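Local coordinates for protein DNA double-strand break repair nuclease NurA (Sulfolobus solfataricus, PDB 2YGK) that processes the ends of linear double-stranded DNA as a manganese-dependent homodimeric nuclease, probably acting with HerA in the resection step of double-strand break repair, at residues 61-66 / 316-320; 74-78 / 90-94; 113-117 / 181-186; 129-135 / 196-201; 56-62 / 305-311. All blocks are in the same frame, centred on the assembly; numbering follows the deposited sequence.

Interaction 1. Residues 61-66 / 316-320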
# COMPACT_ATOMS: atom_id res chain seq x y z
N SER A 61 11.22 -5.60 -5.11
CA SER A 61 10.87 -4.45 -5.92
C SER A 61 10.56 -3.23 -5.07
O SER A 61 10.28 -3.35 -3.91
CB SER A 61 9.59 -4.72 -6.72
OG SER A 61 8.49 -4.44 -5.87
N PHE A 62 10.61 -2.06 -5.70
CA PHE A 62 10.18 -0.85 -5.06
C PHE A 62 10.03 0.22 -6.12
O PHE A 62 10.60 0.12 -7.20
CB PHE A 62 11.15 -0.41 -3.95
CG PHE A 62 12.25 0.48 -4.43
CD1 PHE A 62 13.38 -0.05 -5.04
CD2 PHE A 62 12.13 1.87 -4.28
CE1 PHE A 62 14.40 0.79 -5.51
CE2 PHE A 62 13.14 2.74 -4.76
CZ PHE A 62 14.28 2.19 -5.38
N GLY A 63 9.26 1.24 -5.78
CA GLY A 63 9.10 2.40 -6.63
C GLY A 63 8.85 3.62 -5.79
O GLY A 63 8.05 3.57 -4.88
N ARG A 64 9.58 4.69 -6.08
CA ARG A 64 9.44 5.92 -5.32
C ARG A 64 8.91 7.06 -6.20
O ARG A 64 9.53 7.40 -7.21
CB ARG A 64 10.77 6.32 -4.66
CG ARG A 64 10.55 7.36 -3.59
CD ARG A 64 11.81 7.85 -2.91
NE ARG A 64 11.53 9.10 -2.16
CZ ARG A 64 12.16 10.28 -2.32
NH1 ARG A 64 13.15 10.45 -3.19
NH2 ARG A 64 11.79 11.32 -1.58
N PRO A 65 7.75 7.62 -5.83
CA PRO A 65 7.16 8.76 -6.54
C PRO A 65 8.10 9.95 -6.56
O PRO A 65 8.51 10.41 -5.51
CB PRO A 65 5.92 9.10 -5.70
CG PRO A 65 5.56 7.78 -5.06
CD PRO A 65 6.84 7.07 -4.81
N MSE A 66 8.46 10.40 -7.74
CA MSE A 66 9.34 11.53 -7.86
C MSE A 66 8.89 12.41 -9.00
O MSE A 66 7.91 12.10 -9.69
CB MSE A 66 10.77 11.06 -8.03
CG MSE A 66 11.44 10.80 -6.69
SE MSE A 66 13.08 9.82 -6.89
CE MSE A 66 14.26 11.17 -7.65
N ARG A 316 17.62 1.46 -1.71
CA ARG A 316 16.76 2.51 -2.23
C ARG A 316 17.45 3.87 -2.29
O ARG A 316 17.28 4.61 -3.25
CB ARG A 316 15.53 2.64 -1.35
CG ARG A 316 14.62 1.48 -1.35
CD ARG A 316 13.44 1.73 -0.45
NE ARG A 316 12.42 0.73 -0.70
CZ ARG A 316 12.19 -0.34 0.05
NH1 ARG A 316 12.90 -0.54 1.17
NH2 ARG A 316 11.22 -1.19 -0.31
N GLU A 317 18.20 4.21 -1.24
CA GLU A 317 18.94 5.45 -1.17
C GLU A 317 19.92 5.53 -2.33
O GLU A 317 19.93 6.52 -3.05
CB GLU A 317 19.67 5.54 0.19
CG GLU A 317 20.37 6.87 0.52
CD GLU A 317 21.06 6.87 1.92
OE1 GLU A 317 21.00 5.82 2.65
OE2 GLU A 317 21.68 7.92 2.27
N LYS A 318 20.71 4.48 -2.53
CA LYS A 318 21.71 4.44 -3.60
C LYS A 318 21.09 4.66 -4.97
O LYS A 318 21.59 5.46 -5.76
CB LYS A 318 22.44 3.09 -3.62
CG LYS A 318 23.33 2.82 -2.43
CD LYS A 318 24.62 3.65 -2.52
CE LYS A 318 25.59 3.37 -1.36
NZ LYS A 318 26.83 4.21 -1.48
N ILE A 319 20.00 3.93 -5.23
CA ILE A 319 19.35 3.92 -6.54
C ILE A 319 18.92 5.34 -6.90
O ILE A 319 19.28 5.85 -7.97
CB ILE A 319 18.10 2.94 -6.58
CG1 ILE A 319 18.48 1.48 -6.23
CG2 ILE A 319 17.40 2.97 -7.93
CD1 ILE A 319 19.12 0.65 -7.33
N ILE A 320 18.18 5.98 -5.99
CA ILE A 320 17.70 7.37 -6.18
C ILE A 320 18.84 8.35 -6.46
O ILE A 320 18.79 9.12 -7.42
CB ILE A 320 16.91 7.90 -4.96
CG1 ILE A 320 15.80 6.95 -4.57
CG2 ILE A 320 16.31 9.26 -5.30
CD1 ILE A 320 15.21 6.22 -5.75
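Phe62 and Arg316 supply the aromatic part of this contact. The aliphatic chain of Arg316 lies over one face of the phenyl ring as a CH-pi contact, its CG 3.8 Å from the Phe62 ring centroid and 8° off the ring normal. Because the Arg316 chain is extended from CG to NE, it runs back toward the root of the ring, where NE comes within 3.7 Å of Phe62 CB. The guanidinium plane stands 82° from that of the ring, which rules out a flat stack. Apolar contacts follow at the far end of the phenyl: Ile319 CB and Ile320 CD1 sit at its edge, Ile319 CB being 4.1 Å from Phe62 CZ. Ile320 CG2 turns instead to the selenomethionine Met66, 3.6 Å from its SE, and also meets the edge of the Arg64 guanidinium. Ile319 in turn packs on Met1 of the second subunit, so this helix also touches the dimer partner. The axes of strand 61-65 and helix 316-320 approach to 10.4 Å at 55°. The arrangement is that of an alpha/beta layer, here a late helix laid obliquely across the end of a strand of the RNase H-like NurA sheet.

Interaction 2. Residues 74-78 / 90-94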
# COMPACT_ATOMS: atom_id res chain seq x y z
N VAL A 74 13.27 -3.62 -9.90
CA VAL A 74 12.77 -4.97 -9.66
C VAL A 74 13.94 -5.93 -9.79
O VAL A 74 14.92 -5.64 -10.53
CB VAL A 74 11.74 -5.38 -10.72
CG1 VAL A 74 10.44 -4.57 -10.56
CG2 VAL A 74 12.34 -5.22 -12.13
N GLY A 75 13.84 -7.07 -9.12
CA GLY A 75 14.85 -8.09 -9.21
C GLY A 75 14.32 -9.45 -8.76
O GLY A 75 13.52 -9.56 -7.85
N ALA A 76 14.77 -10.50 -9.42
CA ALA A 76 14.41 -11.83 -9.00
C ALA A 76 15.66 -12.70 -9.06
O ALA A 76 16.59 -12.42 -9.82
CB ALA A 76 13.27 -12.39 -9.87
N GLU A 77 15.66 -13.73 -8.24
CA GLU A 77 16.76 -14.65 -8.17
C GLU A 77 16.27 -16.08 -8.06
O GLU A 77 15.32 -16.36 -7.34
CB GLU A 77 17.58 -14.30 -6.94
CG GLU A 77 18.81 -15.14 -6.75
CD GLU A 77 19.68 -14.62 -5.64
OE1 GLU A 77 19.45 -14.89 -4.50
OE2 GLU A 77 20.61 -13.89 -5.86
N SER A 78 16.91 -16.98 -8.79
CA SER A 78 16.74 -18.41 -8.58
C SER A 78 17.92 -18.90 -7.72
O SER A 78 19.05 -18.40 -7.82
CB SER A 78 16.66 -19.20 -9.91
OG SER A 78 17.87 -19.08 -10.65
N SER A 90 20.59 -17.93 -11.16
CA SER A 90 20.42 -16.74 -11.98
C SER A 90 19.98 -15.55 -11.13
O SER A 90 19.39 -15.73 -10.06
CB SER A 90 19.37 -17.00 -13.04
OG SER A 90 19.69 -18.16 -13.77
N GLU A 91 20.30 -14.36 -11.62
CA GLU A 91 19.77 -13.09 -11.13
C GLU A 91 19.25 -12.31 -12.34
O GLU A 91 19.85 -12.30 -13.40
CB GLU A 91 20.84 -12.25 -10.44
CG GLU A 91 21.50 -12.90 -9.21
CD GLU A 91 22.83 -13.59 -9.53
OE1 GLU A 91 22.93 -14.40 -10.50
OE2 GLU A 91 23.79 -13.33 -8.77
N ASP A 92 18.13 -11.64 -12.16
CA ASP A 92 17.43 -11.01 -13.25
C ASP A 92 16.72 -9.83 -12.63
O ASP A 92 15.96 -10.00 -11.69
CB ASP A 92 16.44 -12.00 -13.84
CG ASP A 92 16.05 -11.69 -15.27
OD1 ASP A 92 16.12 -10.51 -15.70
OD2 ASP A 92 15.66 -12.65 -15.97
N GLY A 93 17.01 -8.63 -13.14
CA GLY A 93 16.45 -7.41 -12.58
C GLY A 93 16.75 -6.16 -13.39
O GLY A 93 17.81 -6.02 -13.95
N GLN A 94 15.77 -5.25 -13.40
CA GLN A 94 15.87 -3.96 -14.08
C GLN A 94 15.63 -2.78 -13.12
O GLN A 94 14.85 -2.89 -12.19
CB GLN A 94 14.84 -3.92 -15.21
CG GLN A 94 15.02 -2.74 -16.19
CD GLN A 94 14.77 -3.17 -17.64
OE1 GLN A 94 13.85 -3.96 -17.90
NE2 GLN A 94 15.59 -2.68 -18.57
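Ser78 carries its OG between the backbone N and the carbonyl carbon (chi1 63°), which swings the hydroxyl across to Ser90, while Glu77, with CG opposite its own N (chi1 -178°), reaches out alongside Glu91. Both torsions act within a beta hairpin, strands 70-82 and 85-98, whose segments run almost exactly antiparallel. Ala76 and Asp92 form a hydrogen-bonded pair: Ala76 N gives to Asp92 O, and Asp92 N returns a bond of 2.9 Å to Ala76 O. Farther along, Val74 N meets Gln94 O in a nearly straight bond of 2.9 Å. At Gly75 and Gly93 the strands draw together until their CA atoms are 3.8 Å apart, and neither residue brings a side chain into the gap. The face bearing Val74 and Ala76 is covered by helix 104-123. At the other end Ser78 grips Ser90 twice: its N donates to Ser90 O at 3.1 Å, and its OG accepts from Ser90 N at 3.0 Å. Both serine hydroxyls are also bonded to Asp123. Losing the hydroxyl to an alanine here is likely to leave Ser90 N without its acceptor and to take one of two serine partners from Asp123. On the face bearing the two glutamates, Glu91 OE1 has a weak, long ion pair with Lys4 of the second subunit. The carboxylates of Glu77 and Glu91 lie side by side there with planes 66° apart, Glu77 OE2 being 4.3 Å from Glu91 OE2.

Interaction 3. Residues 113-117 / 181-186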
# COMPACT_ATOMS: atom_id res chain seq x y z
N GLU A 113 6.81 -10.05 -10.59
CA GLU A 113 6.27 -11.39 -10.70
C GLU A 113 6.66 -12.03 -12.05
O GLU A 113 7.12 -13.17 -12.11
CB GLU A 113 4.75 -11.35 -10.41
CG GLU A 113 4.41 -11.52 -8.82
CD GLU A 113 3.45 -10.43 -8.19
OE1 GLU A 113 2.73 -9.72 -8.94
OE2 GLU A 113 3.41 -10.31 -6.92
N ALA A 114 6.57 -11.27 -13.14
CA ALA A 114 7.07 -11.69 -14.43
C ALA A 114 8.49 -12.28 -14.40
O ALA A 114 8.73 -13.32 -15.01
CB ALA A 114 7.01 -10.55 -15.39
N LEU A 115 9.42 -11.64 -13.69
CA LEU A 115 10.81 -12.08 -13.70
C LEU A 115 10.98 -13.36 -12.88
O LEU A 115 11.75 -14.26 -13.26
CB LEU A 115 11.74 -11.01 -13.16
CG LEU A 115 11.88 -9.73 -13.99
CD1 LEU A 115 12.77 -8.72 -13.24
CD2 LEU A 115 12.42 -9.99 -15.37
N GLU A 116 10.26 -13.44 -11.76
CA GLU A 116 10.23 -14.67 -10.98
C GLU A 116 9.78 -15.81 -11.86
O GLU A 116 10.51 -16.78 -12.05
CB GLU A 116 9.26 -14.55 -9.79
CG GLU A 116 9.76 -13.69 -8.69
CD GLU A 116 8.74 -13.38 -7.60
OE1 GLU A 116 8.20 -14.29 -6.98
OE2 GLU A 116 8.50 -12.21 -7.33
N LEU A 117 8.58 -15.69 -12.42
CA LEU A 117 8.00 -16.78 -13.18
C LEU A 117 8.87 -17.09 -14.38
O LEU A 117 9.05 -18.26 -14.70
CB LEU A 117 6.60 -16.46 -13.66
CG LEU A 117 5.52 -16.15 -12.60
CD1 LEU A 117 4.33 -15.61 -13.40
CD2 LEU A 117 5.14 -17.37 -11.65
N LEU A 181 0.42 -11.65 -19.07
CA LEU A 181 1.75 -12.27 -19.12
C LEU A 181 1.99 -13.25 -17.97
O LEU A 181 2.43 -14.39 -18.17
CB LEU A 181 2.86 -11.20 -19.11
CG LEU A 181 4.27 -11.76 -19.32
CD1 LEU A 181 4.31 -12.63 -20.58
CD2 LEU A 181 5.31 -10.66 -19.38
N ASN A 182 1.69 -12.81 -16.75
CA ASN A 182 1.81 -13.72 -15.62
C ASN A 182 0.94 -14.98 -15.76
O ASN A 182 1.41 -16.09 -15.50
CB ASN A 182 1.48 -12.99 -14.35
CG ASN A 182 2.42 -11.86 -14.08
OD1 ASN A 182 3.49 -11.79 -14.65
ND2 ASN A 182 2.03 -10.96 -13.20
N GLN A 183 -0.30 -14.83 -16.20
CA GLN A 183 -1.20 -15.99 -16.36
C GLN A 183 -0.64 -16.97 -17.39
O GLN A 183 -0.69 -18.18 -17.19
CB GLN A 183 -2.62 -15.55 -16.74
CG GLN A 183 -3.40 -14.90 -15.59
CD GLN A 183 -4.83 -14.48 -15.92
OE1 GLN A 183 -5.25 -14.44 -17.09
NE2 GLN A 183 -5.59 -14.16 -14.88
N PHE A 184 -0.08 -16.44 -18.46
CA PHE A 184 0.52 -17.24 -19.52
C PHE A 184 1.79 -17.90 -19.02
O PHE A 184 2.03 -19.08 -19.30
CB PHE A 184 0.79 -16.36 -20.73
CG PHE A 184 1.59 -17.03 -21.82
CD1 PHE A 184 0.99 -17.95 -22.68
CD2 PHE A 184 2.92 -16.71 -22.02
CE1 PHE A 184 1.72 -18.55 -23.70
CE2 PHE A 184 3.66 -17.30 -23.06
CZ PHE A 184 3.06 -18.22 -23.89
N LEU A 185 2.58 -17.17 -18.24
CA LEU A 185 3.78 -17.73 -17.61
C LEU A 185 3.51 -18.83 -16.57
O LEU A 185 4.22 -19.84 -16.53
CB LEU A 185 4.59 -16.60 -16.99
CG LEU A 185 5.26 -15.75 -18.05
CD1 LEU A 185 5.88 -14.53 -17.40
CD2 LEU A 185 6.31 -16.55 -18.83
N VAL A 186 2.52 -18.63 -15.70
CA VAL A 186 2.13 -19.72 -14.78
C VAL A 186 1.75 -20.91 -15.61
O VAL A 186 2.14 -22.03 -15.31
CB VAL A 186 0.94 -19.35 -13.90
CG1 VAL A 186 0.36 -20.57 -13.23
CG2 VAL A 186 1.35 -18.30 -12.87
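Leu117 fits closely against the neighbouring helix, and this is the tight half of the contact. Its CG lies anti to the carbonyl carbon (chi1 -60°), which sends CD1 between three residues of 181-186: it is 3.6 Å from Asn182 O, 3.7 Å from Leu185 CB and 4.0 Å from Val186 CG2. The CB atoms of Leu117 and Leu185 are themselves 3.9 Å apart, and Leu185 CD1 reaches back to Ala114 O. One turn earlier the fit relaxes. Ala114 CB approaches Leu181 CD2 only to 4.3 Å, and Leu162, from a short helix, touches both residues. The Asn182 amide faces this region: OD1 comes 3.5 Å from Ala114 N at an angle too poor for a hydrogen bond, and ND2 lies 3.9 Å from Glu113 CB, at the partly exposed margin of the contact. The two segments run nearly parallel, with axes 9.6 Å apart and crossing at 15°, so helices 104-123 and 171-193 lie side by side on the side of the central sheet that bears Met132 and Trp199, both of which Leu117 reaches. Holding the pair together is shape more than polarity: methyl and methylene groups meet, while the Ala114 and Asn182 carbonyls receive carbon atoms across the interface, which implies cohesion by dispersion and burial.

Interaction 4. Residues 129-135 / 196-201. With MN (manganese (II) ion), chain C.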
# COMPACT_ATOMS: atom_id res chain seq x y z
N TYR A 129 12.22 -30.29 -7.36
CA TYR A 129 11.08 -29.45 -7.07
C TYR A 129 11.44 -27.98 -7.28
O TYR A 129 12.63 -27.59 -7.24
CB TYR A 129 10.66 -29.63 -5.63
CG TYR A 129 10.07 -30.97 -5.25
CD1 TYR A 129 8.70 -31.18 -5.30
CD2 TYR A 129 10.87 -31.99 -4.75
CE1 TYR A 129 8.12 -32.38 -4.89
CE2 TYR A 129 10.30 -33.22 -4.34
CZ TYR A 129 8.91 -33.41 -4.42
OH TYR A 129 8.30 -34.61 -4.03
N ILE A 130 10.41 -27.17 -7.50
CA ILE A 130 10.57 -25.73 -7.63
C ILE A 130 9.76 -25.10 -6.53
O ILE A 130 8.59 -25.40 -6.38
CB ILE A 130 10.04 -25.22 -8.98
CG1 ILE A 130 10.80 -25.87 -10.12
CG2 ILE A 130 10.21 -23.69 -9.10
CD1 ILE A 130 10.27 -25.44 -11.44
N LEU A 131 10.38 -24.24 -5.74
CA LEU A 131 9.68 -23.52 -4.69
C LEU A 131 9.49 -22.08 -5.10
O LEU A 131 10.46 -21.34 -5.25
CB LEU A 131 10.49 -23.56 -3.40
CG LEU A 131 11.02 -24.92 -3.02
CD1 LEU A 131 11.75 -24.82 -1.69
CD2 LEU A 131 9.82 -25.90 -2.96
N MSE A 132 8.23 -21.68 -5.27
CA MSE A 132 7.87 -20.29 -5.44
C MSE A 132 7.40 -19.72 -4.11
O MSE A 132 6.79 -20.44 -3.30
CB MSE A 132 6.69 -20.13 -6.42
CG MSE A 132 6.80 -20.91 -7.72
SE MSE A 132 8.11 -20.22 -8.95
CE MSE A 132 7.53 -18.39 -9.06
N ASP A 133 7.62 -18.41 -3.95
CA ASP A 133 7.18 -17.65 -2.79
C ASP A 133 5.87 -16.95 -3.10
O ASP A 133 5.84 -16.06 -3.91
CB ASP A 133 8.22 -16.61 -2.44
CG ASP A 133 7.80 -15.75 -1.28
OD1 ASP A 133 7.48 -16.29 -0.24
OD2 ASP A 133 7.80 -14.53 -1.40
N GLY A 134 4.80 -17.36 -2.46
CA GLY A 134 3.48 -16.88 -2.80
C GLY A 134 2.52 -17.97 -3.24
O GLY A 134 2.90 -19.02 -3.75
N SER A 135 1.23 -17.68 -3.07
CA SER A 135 0.18 -18.65 -3.40
C SER A 135 -0.11 -18.73 -4.89
O SER A 135 0.07 -17.75 -5.63
CB SER A 135 -1.09 -18.23 -2.72
OG SER A 135 -1.39 -16.89 -3.14
N ASN A 196 5.54 -30.74 -9.69
CA ASN A 196 6.87 -30.48 -9.13
C ASN A 196 7.02 -29.04 -8.60
O ASN A 196 8.06 -28.66 -8.08
CB ASN A 196 7.96 -30.77 -10.18
CG ASN A 196 7.96 -32.26 -10.67
OD1 ASN A 196 7.54 -33.19 -9.98
ND2 ASN A 196 8.48 -32.45 -11.89
N VAL A 197 5.99 -28.21 -8.76
CA VAL A 197 6.06 -26.84 -8.28
C VAL A 197 5.29 -26.70 -6.96
O VAL A 197 4.12 -27.09 -6.85
CB VAL A 197 5.47 -25.83 -9.29
CG1 VAL A 197 5.86 -24.46 -8.87
CG2 VAL A 197 5.96 -26.12 -10.67
N LEU A 198 5.97 -26.15 -5.96
CA LEU A 198 5.40 -25.96 -4.66
C LEU A 198 5.31 -24.49 -4.47
O LEU A 198 6.32 -23.80 -4.49
CB LEU A 198 6.29 -26.56 -3.58
CG LEU A 198 6.52 -28.07 -3.69
CD1 LEU A 198 7.29 -28.54 -2.51
CD2 LEU A 198 5.19 -28.83 -3.83
N TRP A 199 4.09 -24.02 -4.27
CA TRP A 199 3.85 -22.64 -4.10
C TRP A 199 3.64 -22.39 -2.62
O TRP A 199 2.57 -22.65 -2.07
CB TRP A 199 2.60 -22.28 -4.90
CG TRP A 199 2.67 -22.67 -6.36
CD1 TRP A 199 2.39 -23.89 -6.92
CD2 TRP A 199 2.98 -21.80 -7.44
NE1 TRP A 199 2.53 -23.84 -8.28
CE2 TRP A 199 2.89 -22.57 -8.63
CE3 TRP A 199 3.31 -20.44 -7.52
CZ2 TRP A 199 3.12 -22.02 -9.89
CZ3 TRP A 199 3.54 -19.91 -8.76
CH2 TRP A 199 3.45 -20.70 -9.94
N ILE A 200 4.63 -21.80 -1.97
CA ILE A 200 4.63 -21.71 -0.53
C ILE A 200 4.42 -20.29 -0.02
O ILE A 200 5.09 -19.37 -0.52
CB ILE A 200 5.95 -22.22 -0.02
CG1 ILE A 200 6.04 -23.72 -0.34
CG2 ILE A 200 6.10 -21.96 1.44
CD1 ILE A 200 7.31 -24.33 0.03
N SER A 201 3.53 -20.13 0.96
CA SER A 201 3.33 -18.85 1.58
C SER A 201 3.27 -18.91 3.11
O SER A 201 2.72 -19.82 3.67
CB SER A 201 2.08 -18.09 1.01
OG SER A 201 0.89 -18.87 0.89
MN MN C . 7.98 -12.48 -2.81
O HOH W 1 6.55 -18.43 1.23
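Trp199 offers one face of its indole to Met132, a selenomethionine whose CG sits 3.7 Å from the centroid of the six-membered ring, 21° off the normal. Val197 CG1 also lies over this face, likewise off centre, and Gly134 O lies at the ring edge. Bends at chi2 (-72°) and chi3 fold the Met132 chain, so that SE approaches the indole obliquely in a Met-aromatic contact. The Tyr129 ring is met obliquely, by Asn196 O and by Leu198 CD1, 4.1 Å from Tyr129 CD1. On the opposite face of the sheet Leu131 runs alongside Leu198, its CD2 3.6 Å from Leu198 CB. Five backbone bonds join the parallel strands, alternating from Ile130 N with Asn196 O to Gly134 N with Ile200 O, 2.8 Å. The same Ile200 O receives a water that also donates to Asp133 OD1 at 2.8 Å, tying the carboxylate to the neighbouring strand. Its other oxygen, Asp133 OD2, binds manganese at 2.5 Å, with Asp58 completing the pair of protein ligands. Ser135, at the N-cap, bonds through OG to Lys138 N of the helix that follows. Two adjacent parallel strands joined through intervening helices make a beta-alpha-beta crossover, and a metal-binding aspartate at the C-terminal end of the strand is consistent with the RNase H-like nuclease fold to which the NurA family is assigned.

Interaction 5. Residues 56-62 / 305-311. With MN (manganese (II) ion), chain C.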
# COMPACT_ATOMS: atom_id res chain seq x y z
N ALA A 56 14.64 -22.55 -5.70
CA ALA A 56 13.72 -21.55 -5.15
C ALA A 56 13.82 -20.23 -5.93
O ALA A 56 14.88 -19.83 -6.34
CB ALA A 56 14.01 -21.31 -3.70
N ILE A 57 12.68 -19.56 -6.11
CA ILE A 57 12.64 -18.30 -6.76
C ILE A 57 11.87 -17.36 -5.86
O ILE A 57 10.76 -17.71 -5.41
CB ILE A 57 11.91 -18.36 -8.12
CG1 ILE A 57 12.69 -19.23 -9.15
CG2 ILE A 57 11.74 -16.93 -8.72
CD1 ILE A 57 12.07 -20.59 -9.40
N ASP A 58 12.47 -16.18 -5.62
CA ASP A 58 11.74 -15.05 -5.06
C ASP A 58 12.10 -13.74 -5.73
O ASP A 58 13.11 -13.66 -6.49
CB ASP A 58 12.01 -14.91 -3.56
CG ASP A 58 10.84 -14.27 -2.82
OD1 ASP A 58 10.00 -13.62 -3.43
OD2 ASP A 58 10.71 -14.50 -1.61
N GLY A 59 11.33 -12.70 -5.39
CA GLY A 59 11.54 -11.39 -6.01
C GLY A 59 11.39 -10.22 -5.07
O GLY A 59 10.78 -10.34 -3.99
N GLY A 60 11.96 -9.09 -5.50
CA GLY A 60 11.98 -7.86 -4.72
C GLY A 60 11.77 -6.70 -5.65
O GLY A 60 12.10 -6.80 -6.83
N SER A 61 11.22 -5.60 -5.11
CA SER A 61 10.87 -4.45 -5.92
C SER A 61 10.56 -3.23 -5.07
O SER A 61 10.28 -3.35 -3.91
CB SER A 61 9.59 -4.72 -6.72
OG SER A 61 8.49 -4.44 -5.87
N PHE A 62 10.61 -2.06 -5.70
CA PHE A 62 10.18 -0.85 -5.06
C PHE A 62 10.03 0.22 -6.12
O PHE A 62 10.60 0.12 -7.20
CB PHE A 62 11.15 -0.41 -3.95
CG PHE A 62 12.25 0.48 -4.43
CD1 PHE A 62 13.38 -0.05 -5.04
CD2 PHE A 62 12.13 1.87 -4.28
CE1 PHE A 62 14.40 0.79 -5.51
CE2 PHE A 62 13.14 2.74 -4.76
CZ PHE A 62 14.28 2.19 -5.38
N ALA A 305 16.84 -16.72 -1.28
CA ALA A 305 16.38 -16.01 -2.47
C ALA A 305 15.78 -14.69 -2.03
O ALA A 305 16.08 -13.64 -2.60
CB ALA A 305 15.37 -16.83 -3.21
N HIS A 306 14.96 -14.74 -0.99
CA HIS A 306 14.23 -13.57 -0.55
C HIS A 306 15.23 -12.56 -0.02
O HIS A 306 15.12 -11.37 -0.29
CB HIS A 306 13.23 -13.96 0.52
CG HIS A 306 12.47 -12.81 1.10
ND1 HIS A 306 11.65 -12.00 0.35
CD2 HIS A 306 12.37 -12.35 2.36
CE1 HIS A 306 11.08 -11.09 1.12
NE2 HIS A 306 11.50 -11.29 2.35
N MSE A 307 16.21 -13.01 0.73
CA MSE A 307 17.09 -12.04 1.36
C MSE A 307 17.93 -11.31 0.31
O MSE A 307 18.27 -10.13 0.44
CB MSE A 307 17.98 -12.72 2.38
CG MSE A 307 17.27 -13.04 3.67
SE MSE A 307 18.45 -14.14 4.77
CE MSE A 307 19.78 -12.75 5.17
N ASP A 308 18.27 -12.00 -0.76
CA ASP A 308 19.16 -11.40 -1.73
C ASP A 308 18.47 -10.35 -2.56
O ASP A 308 19.07 -9.36 -2.88
CB ASP A 308 19.73 -12.49 -2.61
CG ASP A 308 20.72 -13.33 -1.89
OD1 ASP A 308 21.22 -12.85 -0.86
OD2 ASP A 308 21.03 -14.44 -2.34
N VAL A 309 17.21 -10.58 -2.92
CA VAL A 309 16.52 -9.65 -3.79
C VAL A 309 15.96 -8.43 -3.06
O VAL A 309 15.60 -7.46 -3.71
CB VAL A 309 15.37 -10.33 -4.60
CG1 VAL A 309 15.97 -11.30 -5.54
CG2 VAL A 309 14.35 -10.99 -3.69
N ARG A 310 15.85 -8.52 -1.74
CA ARG A 310 15.22 -7.45 -0.95
C ARG A 310 15.91 -6.11 -1.20
O ARG A 310 17.13 -6.04 -1.32
CB ARG A 310 15.29 -7.75 0.54
CG ARG A 310 14.13 -7.18 1.36
CD ARG A 310 14.23 -7.61 2.83
NE ARG A 310 15.33 -6.89 3.46
CZ ARG A 310 15.27 -5.62 3.87
NH1 ARG A 310 14.14 -4.92 3.76
NH2 ARG A 310 16.36 -5.06 4.40
N PHE A 311 15.12 -5.05 -1.27
CA PHE A 311 15.70 -3.74 -1.39
C PHE A 311 15.72 -3.13 -0.01
O PHE A 311 14.69 -2.68 0.50
CB PHE A 311 14.94 -2.87 -2.41
CG PHE A 311 15.18 -3.28 -3.84
CD1 PHE A 311 16.27 -2.78 -4.53
CD2 PHE A 311 14.36 -4.17 -4.48
CE1 PHE A 311 16.53 -3.16 -5.83
CE2 PHE A 311 14.61 -4.55 -5.76
CZ PHE A 311 15.71 -4.04 -6.44
MN MN C . 7.98 -12.48 -2.81
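Asp58 OD1, part of the carboxylate lying beside His306, is gripped twice: it binds manganese at 2.4 Å and accepts a bond from Gly59 N, which comes on the anti side, somewhat out of the carboxylate plane. The Asp58 CG is opposite the backbone N (chi1 -152°), and its carboxylate runs alongside the His306 ring with planes 27° apart; OD2 is 3.3 Å from both His306 CB and ND1. Ala305 CB closes in on the Asp58 CB from the same helix. Next, Val309 CG2 rests 3.4 Å from Gly59 C, and the lack of a side chain at Gly60 lets Val309 O and the helix end come close to the strand. Phe311 then lies edge-on to that backbone, its CE2 3.5 Å from Gly60 O, while one ring face receives Phe62 CD1 off centre. The two phenyl planes meet at 54°, neither stacked nor T-shaped. With a leucine in place of Phe311, a gap would probably open beside Gly60 and the CD1 side of the Phe62 ring would lose its aromatic neighbour. Met1 of the second subunit also packs on Phe311. The whole forms one wall of a metal site with two aspartate ligands, Asp58 and Asp133, on adjacent strands, as expected of the RNase H-like nuclease fold.

Overall arrangement
All five contacts frame one sheet and its metal. Interactions 4 and 5 supply the two manganese ligands from neighbouring strands, their centres 14 Å apart, and a probable hydrogen bond from Ile57 N to Leu131 O joins those strands. Interaction 1 continues interaction 5 along strand 54-65, with which it shares Ser61 and Phe62. Interaction 2 extends the sheet on the far side of that strand; its centre is 8 Å from that of interaction 5, and Glu77 OE1 lies close to Asp308 OD2. Interaction 3 backs the sheet: Leu115 packs on Val74 of interaction 2 and Leu117 on Met132 of interaction 4, while the Glu113 side chain is about 7 Å from the manganese.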